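Putative GTP pyrophosphokinase (Streptococcus mutans, PDB 3L9D) probably transfers pyrophosphate from ATP to GTP, the first step of ppGpp synthesis. Local coordinates at residues Arg128-Val133 / Val155-Asp160. Numbering follows the deposited sequence.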
ATOM      1  N   ARG A 128     -14.645  -4.722   6.762  1.00 23.22           N
ATOM      2  CA  ARG A 128     -14.296  -4.198   8.086  1.00 22.29           C
ATOM      3  C   ARG A 128     -15.227  -3.044   8.479  1.00 25.14           C
ATOM      4  O   ARG A 128     -15.731  -2.326   7.618  1.00 27.18           O
ATOM      5  CB  ARG A 128     -12.832  -3.748   8.151  1.00 23.94           C
ATOM      6  CG  ARG A 128     -11.799  -4.846   7.955  1.00 16.95           C
ATOM      7  CD  ARG A 128     -10.416  -4.362   8.361  1.00 20.43           C
ATOM      8  NE  ARG A 128     -10.259  -4.112   9.799  1.00 21.36           N
ATOM      9  CZ  ARG A 128      -9.698  -4.948  10.675  1.00 20.49           C
ATOM     10  NH1 ARG A 128      -9.225  -6.134  10.310  1.00 23.42           N
ATOM     11  NH2 ARG A 128      -9.618  -4.596  11.940  1.00 22.86           N
ATOM     12  N   LYS A 129     -15.475  -2.902   9.779  1.00 25.12           N
ATOM     13  CA  LYS A 129     -16.346  -1.860  10.308  1.00 25.79           C
ATOM     14  C   LYS A 129     -15.586  -0.783  11.088  1.00 25.39           C
ATOM     15  O   LYS A 129     -16.185   0.213  11.502  1.00 26.17           O
ATOM     16  CB  LYS A 129     -17.404  -2.473  11.228  1.00 31.61           C
ATOM     17  CG  LYS A 129     -18.715  -2.816  10.541  1.00 38.74           C
ATOM     18  CD  LYS A 129     -18.507  -3.782   9.387  1.00 37.66           C
ATOM     19  CE  LYS A 129     -19.747  -3.862   8.486  1.00 38.61           C
ATOM     20  NZ  LYS A 129     -20.992  -4.038   9.295  1.00 57.80           N
ATOM     21  N   ASP A 130     -14.287  -0.987  11.309  1.00 18.66           N
ATOM     22  CA  ASP A 130     -13.489  -0.023  12.065  1.00 20.31           C
ATOM     23  C   ASP A 130     -12.798   0.982  11.163  1.00 20.12           C
ATOM     24  O   ASP A 130     -11.963   1.760  11.606  1.00 21.64           O
ATOM     25  CB  ASP A 130     -12.448  -0.716  12.941  1.00 23.19           C
ATOM     26  CG  ASP A 130     -11.385  -1.445  12.127  1.00 26.72           C
ATOM     27  OD1 ASP A 130     -11.673  -1.853  10.972  1.00 21.85           O
ATOM     28  OD2 ASP A 130     -10.268  -1.630  12.671  1.00 23.71           O
ATOM     29  N   MET A 131     -13.143   0.936   9.887  1.00 23.58           N
ATOM     30  CA  MET A 131     -12.677   1.894   8.912  1.00 21.31           C
ATOM     31  C   MET A 131     -13.689   1.782   7.803  1.00 26.46           C
ATOM     32  O   MET A 131     -14.454   0.825   7.750  1.00 28.31           O
ATOM     33  CB  MET A 131     -11.267   1.540   8.413  1.00 21.09           C
ATOM     34  CG  MET A 131     -11.177   0.253   7.609  1.00 20.68           C
ATOM     35  SD  MET A 131      -9.518  -0.433   7.376  1.00 18.00           S
ATOM     36  CE  MET A 131      -9.108  -0.909   9.046  1.00 22.65           C
ATOM     37  N   LYS A 132     -13.712   2.765   6.919  1.00 30.94           N
ATOM     38  CA  LYS A 132     -14.585   2.702   5.761  1.00 29.57           C
ATOM     39  C   LYS A 132     -13.762   2.910   4.485  1.00 28.30           C
ATOM     40  O   LYS A 132     -12.987   3.873   4.383  1.00 26.38           O
ATOM     41  CB  LYS A 132     -15.696   3.751   5.878  1.00 28.33           C
ATOM     42  CG  LYS A 132     -16.804   3.584   4.845  1.00 40.78           C
ATOM     43  CD  LYS A 132     -16.664   4.560   3.664  1.00 44.34           C
ATOM     44  CE  LYS A 132     -17.701   4.263   2.561  1.00 40.91           C
ATOM     45  NZ  LYS A 132     -17.920   5.450   1.703  1.00 38.40           N
ATOM     46  N   VAL A 133     -13.915   1.999   3.531  1.00 21.94           N
ATOM     47  CA  VAL A 133     -13.284   2.145   2.221  1.00 22.62           C
ATOM     48  C   VAL A 133     -13.957   3.270   1.406  1.00 20.18           C
ATOM     49  O   VAL A 133     -15.155   3.238   1.184  1.00 25.36           O
ATOM     50  CB  VAL A 133     -13.327   0.802   1.463  1.00 16.59           C
ATOM     51  CG1 VAL A 133     -12.720   0.932   0.091  1.00 15.13           C
ATOM     52  CG2 VAL A 133     -12.612  -0.262   2.281  1.00 17.96           C
ATOM     53  N   VAL A 155      -8.833   4.675   2.967  1.00 13.11           N
ATOM     54  CA  VAL A 155      -9.755   4.397   4.039  1.00 15.08           C
ATOM     55  C   VAL A 155      -9.835   5.595   4.974  1.00 19.69           C
ATOM     56  O   VAL A 155      -8.835   6.280   5.203  1.00 20.34           O
ATOM     57  CB  VAL A 155      -9.385   3.098   4.813  1.00 20.49           C
ATOM     58  CG1 VAL A 155      -9.556   1.864   3.918  1.00 14.28           C
ATOM     59  CG2 VAL A 155      -7.950   3.176   5.427  1.00 19.80           C
ATOM     60  N   GLU A 156     -11.044   5.880   5.454  1.00 22.02           N
ATOM     61  CA  GLU A 156     -11.241   6.806   6.559  1.00 22.89           C
ATOM     62  C   GLU A 156     -11.141   5.990   7.827  1.00 21.40           C
ATOM     63  O   GLU A 156     -11.831   4.972   7.977  1.00 20.72           O
ATOM     64  CB  GLU A 156     -12.622   7.435   6.524  1.00 23.68           C
ATOM     65  CG  GLU A 156     -12.850   8.424   5.445  1.00 30.98           C
ATOM     66  CD  GLU A 156     -14.259   8.979   5.478  1.00 39.74           C
ATOM     67  OE1 GLU A 156     -15.025   8.625   6.406  1.00 41.83           O
ATOM     68  OE2 GLU A 156     -14.597   9.774   4.578  1.00 42.00           O
ATOM     69  N   TYR A 157     -10.287   6.440   8.736  1.00 20.44           N
ATOM     70  CA  TYR A 157     -10.005   5.711   9.957  1.00 18.75           C
ATOM     71  C   TYR A 157     -10.190   6.634  11.146  1.00 21.43           C
ATOM     72  O   TYR A 157      -9.535   7.674  11.234  1.00 22.18           O
ATOM     73  CB  TYR A 157      -8.583   5.152   9.936  1.00 15.52           C
ATOM     74  CG  TYR A 157      -8.306   4.282  11.119  1.00 22.06           C
ATOM     75  CD1 TYR A 157      -8.797   2.981  11.174  1.00 25.11           C
ATOM     76  CD2 TYR A 157      -7.585   4.759  12.208  1.00 20.99           C
ATOM     77  CE1 TYR A 157      -8.555   2.170  12.281  1.00 24.64           C
ATOM     78  CE2 TYR A 157      -7.348   3.953  13.326  1.00 20.88           C
ATOM     79  CZ  TYR A 157      -7.830   2.664  13.342  1.00 20.86           C
ATOM     80  OH  TYR A 157      -7.604   1.863  14.427  1.00 25.78           O
ATOM     81  N   PRO A 158     -11.120   6.283  12.044  1.00 23.57           N
ATOM     82  CA  PRO A 158     -11.320   7.087  13.247  1.00 23.72           C
ATOM     83  C   PRO A 158     -10.270   6.748  14.286  1.00 26.23           C
ATOM     84  O   PRO A 158     -10.150   5.589  14.698  1.00 29.93           O
ATOM     85  CB  PRO A 158     -12.705   6.655  13.731  1.00 23.29           C
ATOM     86  CG  PRO A 158     -13.379   6.083  12.524  1.00 26.91           C
ATOM     87  CD  PRO A 158     -12.271   5.405  11.775  1.00 27.15           C
ATOM     88  N   VAL A 159      -9.500   7.747  14.699  1.00 25.65           N
ATOM     89  CA  VAL A 159      -8.505   7.530  15.730  1.00 25.94           C
ATOM     90  C   VAL A 159      -8.804   8.383  16.952  1.00 28.45           C
ATOM     91  O   VAL A 159      -8.896   9.603  16.854  1.00 30.13           O
ATOM     92  CB  VAL A 159      -7.084   7.816  15.217  1.00 28.20           C
ATOM     93  CG1 VAL A 159      -7.007   9.189  14.610  1.00 27.88           C
ATOM     94  CG2 VAL A 159      -6.081   7.671  16.350  1.00 31.36           C
ATOM     95  N   ASP A 160      -8.972   7.738  18.103  1.00 29.29           N
ATOM     96  CA  ASP A 160      -9.190   8.476  19.347  1.00 31.40           C
ATOM     97  C   ASP A 160      -7.882   9.015  19.880  1.00 24.75           C
ATOM     98  O   ASP A 160      -6.940   8.266  20.023  1.00 27.70           O
ATOM     99  CB  ASP A 160      -9.886   7.604  20.398  1.00 28.04           C
ATOM    100  CG  ASP A 160     -11.322   7.290  20.020  1.00 25.10           C
ATOM    101  OD1 ASP A 160     -12.242   7.993  20.498  1.00 30.29           O
ATOM    102  OD2 ASP A 160     -11.524   6.373  19.201  1.00 26.66           O
TER
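Met131 meets the ring of Tyr157 at its edge: CB of Met131 lies close to the ring plane, 4.0 Å from CD1 of Tyr157. CG of Tyr157 stands anti to the backbone N (chi1 -174°), which brings the ring alongside the backbone of Asp130 and Met131. There the backbone O of Asp130 approaches obliquely, 3.4 Å from Tyr157 CD1, and the Asp130 carboxylate crosses the ring at a slant, its plane turned 82° from it. Further along Met131, whose chi1 of 66° sets CG between the backbone N and the carbonyl carbon, SD packs 4.2 Å from CG1 of Val155. That methyl also meets CG2 of Val133; Val133 and Val155 lie on the same face of the sheet.

This is the open end of an antiparallel hairpin formed by strands 132-139 and 150-161, the former an outermost strand of the mixed sheet in this RelA/SpoT-family chain. Lys132 and Glu156 make a hydrogen-bonded pair here: Lys132 N reaches Glu156 O at 3.1 Å, and Glu156 N returns to Lys132 O at 3.0 Å. Val133 and Val155 form the adjoining non-hydrogen-bonded pair.

Within the turn, NE and NH2 of Arg128 each bond one oxygen of Asp130, NE on the syn side of OD1 at 2.9 Å and NH2 from above the carboxylate plane at OD2, 3.1 Å away; both oxygens lie near the guanidinium plane, and the double hold restrains rotation of the carboxylate. Asp130 OD2 also forms a salt bridge with Lys54, while Tyr157 OH hydrogen-bonds to Glu50; both partners belong to helix 42-64, whose Leu51 touches Met131.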